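Local coordinates for sialidase B (Streptococcus pneumoniae serotype 4, PDB 4XJW), which hydrolyses alpha-(2->3)-, alpha-(2->6)- and alpha-(2->8)-glycosidic linkages of terminal sialic acid residues and acts as an intramolecular trans-sialidase, at residues Val507-Gly512 with Gly589-Glu594; Ala557-Gln562 with Glu568-Ser573. The protein carries 1 engineered substitution. All coordinates share one frame; numbering follows the deposited sequence.

Interaction 2 forms the first hairpin of one propeller blade, and interaction 1 packs the third strand of that blade against the first strand of the preceding one; their centres lie about 9 Å apart. Strands 569-575 and 584-592 are sheet neighbours, probably hydrogen-bonded from Gly589 N to Val570 O (2.8 Å). A polar chain joins the contacts: Lys559 binds Leu509 O and Glu568, and Glu568 binds Lys593. Interaction 2 reaches the bound OPX, about 4 Å from the Ile558 side chain, and its Ala557 side chain is about 11 Å from that of Glu503, a predicted active-site residue. Interaction 1 lies away from the active site, its Leu509 side chain about 12 Å from OPX.

Interaction 1: Val507-Gly512 with Gly589-Glu594; sequences VELRDG and GLVNKE
Leu509 and Val591 bring strands 504-510 and 584-592 together with their CA atoms 8.1 Å apart and no hydrogen bond between the two segments, so this is packing between two successive blades of the sialidase beta-propeller. Both CA-CB bonds point into the interface. One methyl of each branched side chain makes the apolar contact, Leu509 CD2 meeting Val591 CG2 at 4.1 Å, and Val570 of the neighbouring strand 569-575 also packs on Leu509. Beyond this buried pair the contact opens to solvent. There the Lys593 chain folds at chi2 and chi3 (-63° and -69°), which carries its amino group towards the other blade, where Lys593 NZ lies 4.1 Å from Arg510 CD. Arg510 NE and Lys593 NZ are 5.0 Å apart, yet each cation has an acidic partner: Arg510 pairs with Asp596, and Lys593 with OE2 of Glu568. This probably offsets the proximity of like charges. Asn592 OD1 accepts from Glu594 N at 3.1 Å, an Asx turn. At the end of 507-512, Glu508 reaches over the turn and its carboxylate is held through both oxygens: OE1 accepts from the backbone N of Lys461, while OE2 offers its anti lone pair to Gly512 N at 2.9 Å, in a nearly straight bond.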
ATOM      1  N   VAL A 507      -5.606 -14.368 -15.971  1.00 10.52           N
ATOM      2  CA  VAL A 507      -5.173 -15.737 -15.728  1.00 10.25           C
ATOM      3  C   VAL A 507      -5.309 -16.499 -17.036  1.00 11.05           C
ATOM      4  O   VAL A 507      -6.206 -16.212 -17.835  1.00 11.49           O
ATOM      5  CB  VAL A 507      -6.008 -16.442 -14.627  1.00 13.04           C
ATOM      6  CG1 VAL A 507      -5.932 -15.675 -13.326  1.00 15.41           C
ATOM      7  CG2 VAL A 507      -7.462 -16.607 -15.060  1.00 13.44           C
ATOM      8  N   GLU A 508      -4.404 -17.443 -17.277  1.00  9.93           N
ATOM      9  CA  GLU A 508      -4.519 -18.324 -18.440  1.00 11.47           C
ATOM     10  C   GLU A 508      -5.274 -19.583 -18.004  1.00 14.39           C
ATOM     11  O   GLU A 508      -4.732 -20.420 -17.279  1.00 14.23           O
ATOM     12  CB  GLU A 508      -3.141 -18.674 -19.045  1.00 12.37           C
ATOM     13  CG  GLU A 508      -3.268 -19.275 -20.453  1.00 16.08           C
ATOM     14  CD  GLU A 508      -1.945 -19.509 -21.149  1.00 17.34           C
ATOM     15  OE1 GLU A 508      -0.892 -19.378 -20.491  1.00 18.11           O
ATOM     16  OE2 GLU A 508      -1.967 -19.825 -22.362  1.00 18.18           O
ATOM     17  N   LEU A 509      -6.535 -19.703 -18.411  1.00 13.55           N
ATOM     18  CA  LEU A 509      -7.359 -20.850 -18.010  1.00 16.13           C
ATOM     19  C   LEU A 509      -6.851 -22.156 -18.596  1.00 19.28           C
ATOM     20  O   LEU A 509      -6.854 -23.190 -17.931  1.00 24.01           O
ATOM     21  CB  LEU A 509      -8.818 -20.657 -18.435  1.00 17.88           C
ATOM     22  CG  LEU A 509      -9.614 -19.571 -17.715  1.00 18.67           C
ATOM     23  CD1 LEU A 509     -11.044 -19.565 -18.204  1.00 20.02           C
ATOM     24  CD2 LEU A 509      -9.551 -19.775 -16.210  1.00 18.36           C
ATOM     25  N   ARG A 510      -6.467 -22.097 -19.864  1.00 17.81           N
ATOM     26  CA  ARG A 510      -5.856 -23.210 -20.572  1.00 21.52           C
ATOM     27  C   ARG A 510      -5.123 -22.594 -21.755  1.00 20.50           C
ATOM     28  O   ARG A 510      -5.189 -21.392 -21.956  1.00 15.38           O
ATOM     29  CB  ARG A 510      -6.917 -24.212 -21.032  1.00 23.76           C
ATOM     30  CG  ARG A 510      -8.068 -23.598 -21.810  1.00 25.10           C
ATOM     31  CD  ARG A 510      -9.054 -24.663 -22.275  1.00 29.49           C
ATOM     32  NE  ARG A 510     -10.225 -24.096 -22.947  1.00 25.21           N
ATOM     33  CZ  ARG A 510     -10.378 -24.049 -24.268  1.00 22.91           C
ATOM     34  NH1 ARG A 510      -9.438 -24.541 -25.067  1.00 32.95           N
ATOM     35  NH2 ARG A 510     -11.478 -23.523 -24.788  1.00 32.71           N
ATOM     36  N   ASP A 511      -4.425 -23.397 -22.541  1.00 19.60           N
ATOM     37  CA  ASP A 511      -3.561 -22.847 -23.574  1.00 17.96           C
ATOM     38  C   ASP A 511      -4.207 -21.842 -24.545  1.00 19.28           C
ATOM     39  O   ASP A 511      -5.081 -22.194 -25.335  1.00 21.39           O
ATOM     40  CB  ASP A 511      -2.890 -23.984 -24.338  1.00 22.52           C
ATOM     41  CG  ASP A 511      -1.448 -23.702 -24.609  1.00 33.72           C
ATOM     42  OD1 ASP A 511      -1.172 -23.027 -25.621  1.00 38.72           O
ATOM     43  OD2 ASP A 511      -0.596 -24.146 -23.806  1.00 36.36           O
ATOM     44  N   GLY A 512      -3.775 -20.585 -24.456  1.00 18.20           N
ATOM     45  CA  GLY A 512      -4.227 -19.545 -25.369  1.00 17.69           C
ATOM     46  C   GLY A 512      -5.511 -18.868 -24.943  1.00 16.62           C
ATOM     47  O   GLY A 512      -5.947 -17.917 -25.582  1.00 16.33           O
ATOM     48  N   GLY A 589     -12.409 -20.566  -7.280  1.00 17.10           N
ATOM     49  CA  GLY A 589     -13.359 -20.992  -8.295  1.00 14.71           C
ATOM     50  C   GLY A 589     -12.857 -22.194  -9.071  1.00 19.01           C
ATOM     51  O   GLY A 589     -11.673 -22.270  -9.414  1.00 16.44           O
ATOM     52  N   LEU A 590     -13.754 -23.137  -9.353  1.00 18.92           N
ATOM     53  CA  LEU A 590     -13.396 -24.324 -10.128  1.00 16.49           C
ATOM     54  C   LEU A 590     -13.927 -24.193 -11.551  1.00 17.94           C
ATOM     55  O   LEU A 590     -15.075 -23.772 -11.757  1.00 17.54           O
ATOM     56  CB  LEU A 590     -13.967 -25.580  -9.476  1.00 18.15           C
ATOM     57  CG  LEU A 590     -13.681 -25.755  -7.988  1.00 21.10           C
ATOM     58  CD1 LEU A 590     -14.180 -27.097  -7.489  1.00 26.97           C
ATOM     59  CD2 LEU A 590     -12.197 -25.594  -7.702  1.00 18.36           C
ATOM     60  N   VAL A 591     -13.095 -24.541 -12.529  1.00 18.05           N
ATOM     61  CA  VAL A 591     -13.443 -24.369 -13.933  1.00 20.21           C
ATOM     62  C   VAL A 591     -14.253 -25.549 -14.465  1.00 23.23           C
ATOM     63  O   VAL A 591     -13.872 -26.709 -14.293  1.00 25.96           O
ATOM     64  CB  VAL A 591     -12.184 -24.173 -14.814  1.00 23.48           C
ATOM     65  CG1 VAL A 591     -12.570 -24.006 -16.274  1.00 30.03           C
ATOM     66  CG2 VAL A 591     -11.380 -22.973 -14.333  1.00 20.26           C
ATOM     67  N   ASN A 592     -15.379 -25.227 -15.091  1.00 24.84           N
ATOM     68  CA  ASN A 592     -16.175 -26.193 -15.830  1.00 29.64           C
ATOM     69  C   ASN A 592     -15.579 -26.319 -17.230  1.00 33.22           C
ATOM     70  O   ASN A 592     -15.669 -25.388 -18.032  1.00 36.97           O
ATOM     71  CB  ASN A 592     -17.628 -25.715 -15.901  1.00 32.13           C
ATOM     72  CG  ASN A 592     -18.566 -26.752 -16.495  1.00 41.38           C
ATOM     73  OD1 ASN A 592     -18.131 -27.706 -17.136  1.00 38.81           O
ATOM     74  ND2 ASN A 592     -19.864 -26.564 -16.284  1.00 40.09           N
ATOM     75  N   LYS A 593     -14.968 -27.466 -17.521  1.00 29.95           N
ATOM     76  CA  LYS A 593     -14.272 -27.667 -18.793  1.00 29.33           C
ATOM     77  C   LYS A 593     -15.207 -27.628 -20.006  1.00 33.87           C
ATOM     78  O   LYS A 593     -14.756 -27.503 -21.142  1.00 36.07           O
ATOM     79  CB  LYS A 593     -13.486 -28.978 -18.776  1.00 32.63           C
ATOM     80  CG  LYS A 593     -12.440 -29.058 -17.677  1.00 36.31           C
ATOM     81  CD  LYS A 593     -11.357 -27.992 -17.843  1.00 39.45           C
ATOM     82  CE  LYS A 593     -10.476 -28.269 -19.051  1.00 39.10           C
ATOM     83  NZ  LYS A 593      -9.339 -27.301 -19.157  1.00 38.46           N
ATOM     84  N   GLU A 594     -16.506 -27.724 -19.748  1.00 39.67           N
ATOM     85  CA  GLU A 594     -17.528 -27.665 -20.787  1.00 39.73           C
ATOM     86  C   GLU A 594     -17.455 -26.351 -21.558  1.00 39.35           C
ATOM     87  O   GLU A 594     -17.425 -26.334 -22.792  1.00 36.79           O
ATOM     88  CB  GLU A 594     -18.902 -27.766 -20.126  1.00 45.82           C
ATOM     89  CG  GLU A 594     -20.021 -28.355 -20.963  1.00 51.63           C
ATOM     90  CD  GLU A 594     -21.367 -28.242 -20.257  1.00 56.26           C
ATOM     91  OE1 GLU A 594     -21.527 -27.314 -19.434  1.00 49.95           O
ATOM     92  OE2 GLU A 594     -22.255 -29.081 -20.518  1.00 54.24           O
TER

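Interaction 2: Ala557-Gln562 with Glu568-Ser573; sequences AIKYSQ and EAVILS
Ile558 lies alongside Ile571, its CG1 4.1 Å from Ile571 CB, the two side chains pointing the same way from an antiparallel beta hairpin that begins a blade of the sialidase propeller. These residues form a hydrogen-bonded pair: Ile558 N to Ile571 O and Ile571 N to Ile558 O are both 2.9 Å, each donor in the carbonyl plane. Ile626 of strand 626-631 covers this face, and Ile558 also touches the bound OPX. On the other face of the sheet, Ala557 CB presses on Leu572 CD2 at 3.6 Å; Phe517 of the preceding blade packs on both residues and on Val570.

Lys559 leaves with CG anti to the backbone N (chi1 171°), then bends at chi2 and chi4. This turns it along the neighbouring strand, CD passing 3.6 Å from Ala569 O, to a salt bridge with Glu568. Its NZ approaches Glu568 OE1 at 3.2 Å from above the carboxylate plane, 42° out of it, and also donates to Leu509 O. Glu568 OE2 is taken by Lys593, so the carboxylate is met by two cations, one at each oxygen, which would probably favour its ionised form. Further along, Tyr560 N donates a hydrogen bond to Ala569 O (3.0 Å), and a water accepts from Ala569 N at 2.8 Å while donating to Tyr560 O and Gln562 O.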
ATOM      1  N   ALA A 557      -5.611 -12.000  -9.139  1.00  9.87           N
ATOM      2  CA  ALA A 557      -6.150 -13.264  -9.639  1.00 11.13           C
ATOM      3  C   ALA A 557      -5.040 -14.165 -10.103  1.00 12.63           C
ATOM      4  O   ALA A 557      -4.126 -13.711 -10.783  1.00 13.43           O
ATOM      5  CB  ALA A 557      -7.103 -12.997 -10.784  1.00 14.70           C
ATOM      6  N   ILE A 558      -5.133 -15.444  -9.753  1.00  9.30           N
ATOM      7  CA  ILE A 558      -4.169 -16.426 -10.264  1.00 10.85           C
ATOM      8  C   ILE A 558      -4.841 -17.727 -10.683  1.00 11.37           C
ATOM      9  O   ILE A 558      -5.937 -18.057 -10.227  1.00 11.03           O
ATOM     10  CB  ILE A 558      -3.067 -16.761  -9.236  1.00 12.25           C
ATOM     11  CG1 ILE A 558      -3.676 -17.344  -7.953  1.00 12.40           C
ATOM     12  CG2 ILE A 558      -2.221 -15.538  -8.920  1.00 13.49           C
ATOM     13  CD1 ILE A 558      -2.654 -18.000  -7.006  1.00 15.56           C
ATOM     14  N   LYS A 559      -4.164 -18.463 -11.561  1.00 13.05           N
ATOM     15  CA  LYS A 559      -4.542 -19.824 -11.912  1.00 13.50           C
ATOM     16  C   LYS A 559      -3.651 -20.735 -11.074  1.00 13.89           C
ATOM     17  O   LYS A 559      -2.428 -20.681 -11.184  1.00 16.34           O
ATOM     18  CB  LYS A 559      -4.294 -20.061 -13.403  1.00 15.79           C
ATOM     19  CG  LYS A 559      -4.442 -21.506 -13.861  1.00 24.69           C
ATOM     20  CD  LYS A 559      -5.894 -21.886 -14.019  1.00 20.86           C
ATOM     21  CE  LYS A 559      -6.064 -23.378 -14.337  1.00 24.18           C
ATOM     22  NZ  LYS A 559      -5.351 -23.813 -15.575  1.00 30.52           N
ATOM     23  N   TYR A 560      -4.267 -21.527 -10.206  1.00 12.49           N
ATOM     24  CA  TYR A 560      -3.538 -22.425  -9.311  1.00 14.03           C
ATOM     25  C   TYR A 560      -3.002 -23.613 -10.111  1.00 15.38           C
ATOM     26  O   TYR A 560      -3.664 -24.082 -11.034  1.00 15.22           O
ATOM     27  CB  TYR A 560      -4.470 -22.884  -8.185  1.00 13.09           C
ATOM     28  CG  TYR A 560      -3.761 -23.556  -7.032  1.00 14.50           C
ATOM     29  CD1 TYR A 560      -2.740 -22.907  -6.348  1.00 13.86           C
ATOM     30  CD2 TYR A 560      -4.118 -24.833  -6.622  1.00 12.85           C
ATOM     31  CE1 TYR A 560      -2.082 -23.521  -5.294  1.00 12.50           C
ATOM     32  CE2 TYR A 560      -3.472 -25.454  -5.566  1.00 14.75           C
ATOM     33  CZ  TYR A 560      -2.452 -24.796  -4.905  1.00 13.26           C
ATOM     34  OH  TYR A 560      -1.799 -25.404  -3.848  1.00 16.43           O
ATOM     35  N   SER A 561      -1.802 -24.087  -9.779  1.00 12.48           N
ATOM     36  CA  SER A 561      -1.156 -25.151 -10.559  1.00 10.56           C
ATOM     37  C   SER A 561      -1.723 -26.555 -10.309  1.00 15.12           C
ATOM     38  O   SER A 561      -1.532 -27.456 -11.136  1.00 16.89           O
ATOM     39  CB  SER A 561       0.359 -25.170 -10.308  1.00 14.49           C
ATOM     40  OG  SER A 561       0.676 -25.745  -9.050  1.00 13.33           O
ATOM     41  N   GLN A 562      -2.402 -26.738  -9.180  1.00 11.82           N
ATOM     42  CA  GLN A 562      -2.873 -28.056  -8.759  1.00 15.30           C
ATOM     43  C   GLN A 562      -4.388 -28.113  -8.842  1.00 19.31           C
ATOM     44  O   GLN A 562      -5.062 -27.084  -8.723  1.00 16.07           O
ATOM     45  CB  GLN A 562      -2.425 -28.358  -7.326  1.00 15.83           C
ATOM     46  CG  GLN A 562      -0.918 -28.195  -7.091  1.00 12.33           C
ATOM     47  CD  GLN A 562      -0.088 -29.170  -7.895  1.00 15.68           C
ATOM     48  OE1 GLN A 562      -0.233 -30.383  -7.757  1.00 19.28           O
ATOM     49  NE2 GLN A 562       0.785 -28.644  -8.750  1.00 12.21           N
ATOM     50  N   GLU A 568      -9.739 -27.778 -12.243  1.00 17.54           N
ATOM     51  CA  GLU A 568      -8.773 -26.695 -12.346  1.00 17.71           C
ATOM     52  C   GLU A 568      -9.335 -25.501 -11.600  1.00 17.65           C
ATOM     53  O   GLU A 568     -10.555 -25.296 -11.558  1.00 18.94           O
ATOM     54  CB  GLU A 568      -8.494 -26.356 -13.799  1.00 21.87           C
ATOM     55  CG  GLU A 568      -7.915 -27.546 -14.559  1.00 27.57           C
ATOM     56  CD  GLU A 568      -7.668 -27.257 -16.023  1.00 35.43           C
ATOM     57  OE1 GLU A 568      -7.547 -26.066 -16.382  1.00 35.26           O
ATOM     58  OE2 GLU A 568      -7.589 -28.223 -16.814  1.00 42.10           O
ATOM     59  N   ALA A 569      -8.446 -24.705 -11.016  1.00 16.85           N
ATOM     60  CA  ALA A 569      -8.885 -23.694 -10.062  1.00 14.39           C
ATOM     61  C   ALA A 569      -8.290 -22.313 -10.311  1.00 13.04           C
ATOM     62  O   ALA A 569      -7.116 -22.184 -10.673  1.00 14.87           O
ATOM     63  CB  ALA A 569      -8.585 -24.157  -8.654  1.00 17.59           C
ATOM     64  N   VAL A 570      -9.121 -21.296 -10.088  1.00 14.12           N
ATOM     65  CA  VAL A 570      -8.712 -19.901 -10.126  1.00 12.59           C
ATOM     66  C   VAL A 570      -8.913 -19.332  -8.727  1.00 12.54           C
ATOM     67  O   VAL A 570      -9.863 -19.705  -8.036  1.00 15.66           O
ATOM     68  CB  VAL A 570      -9.555 -19.136 -11.154  1.00 16.04           C
ATOM     69  CG1 VAL A 570      -9.411 -17.628 -11.009  1.00 14.88           C
ATOM     70  CG2 VAL A 570      -9.169 -19.583 -12.545  1.00 13.28           C
ATOM     71  N   ILE A 571      -8.006 -18.465  -8.281  1.00  9.50           N
ATOM     72  CA  ILE A 571      -8.172 -17.824  -6.982  1.00 12.87           C
ATOM     73  C   ILE A 571      -8.185 -16.306  -7.143  1.00 12.09           C
ATOM     74  O   ILE A 571      -7.300 -15.733  -7.784  1.00 11.84           O
ATOM     75  CB  ILE A 571      -7.098 -18.256  -5.973  1.00 11.70           C
ATOM     76  CG1 ILE A 571      -7.059 -19.785  -5.884  1.00 13.07           C
ATOM     77  CG2 ILE A 571      -7.373 -17.638  -4.605  1.00 14.22           C
ATOM     78  CD1 ILE A 571      -5.904 -20.326  -5.065  1.00 15.22           C
ATOM     79  N   LEU A 572      -9.218 -15.668  -6.595  1.00 11.59           N
ATOM     80  CA  LEU A 572      -9.343 -14.219  -6.613  1.00 12.13           C
ATOM     81  C   LEU A 572      -9.093 -13.656  -5.212  1.00 10.14           C
ATOM     82  O   LEU A 572      -9.461 -14.275  -4.215  1.00 12.66           O
ATOM     83  CB  LEU A 572     -10.753 -13.825  -7.059  1.00 12.07           C
ATOM     84  CG  LEU A 572     -11.292 -14.234  -8.422  1.00 12.47           C
ATOM     85  CD1 LEU A 572     -12.660 -13.570  -8.632  1.00 15.11           C
ATOM     86  CD2 LEU A 572     -10.352 -13.850  -9.553  1.00 15.78           C
ATOM     87  N   SER A 573      -8.490 -12.473  -5.145  1.00 10.20           N
ATOM     88  CA  SER A 573      -8.320 -11.743  -3.885  1.00  8.95           C
ATOM     89  C   SER A 573      -8.960 -10.364  -4.027  1.00 10.50           C
ATOM     90  O   SER A 573      -8.660  -9.643  -4.978  1.00 10.95           O
ATOM     91  CB  SER A 573      -6.834 -11.593  -3.569  1.00  8.98           C
ATOM     92  OG  SER A 573      -6.604 -10.601  -2.596  1.00 11.10           O
TER
HETATM   93  O   HOH W   1      -5.766 -25.651 -11.073  1.00 16.81           O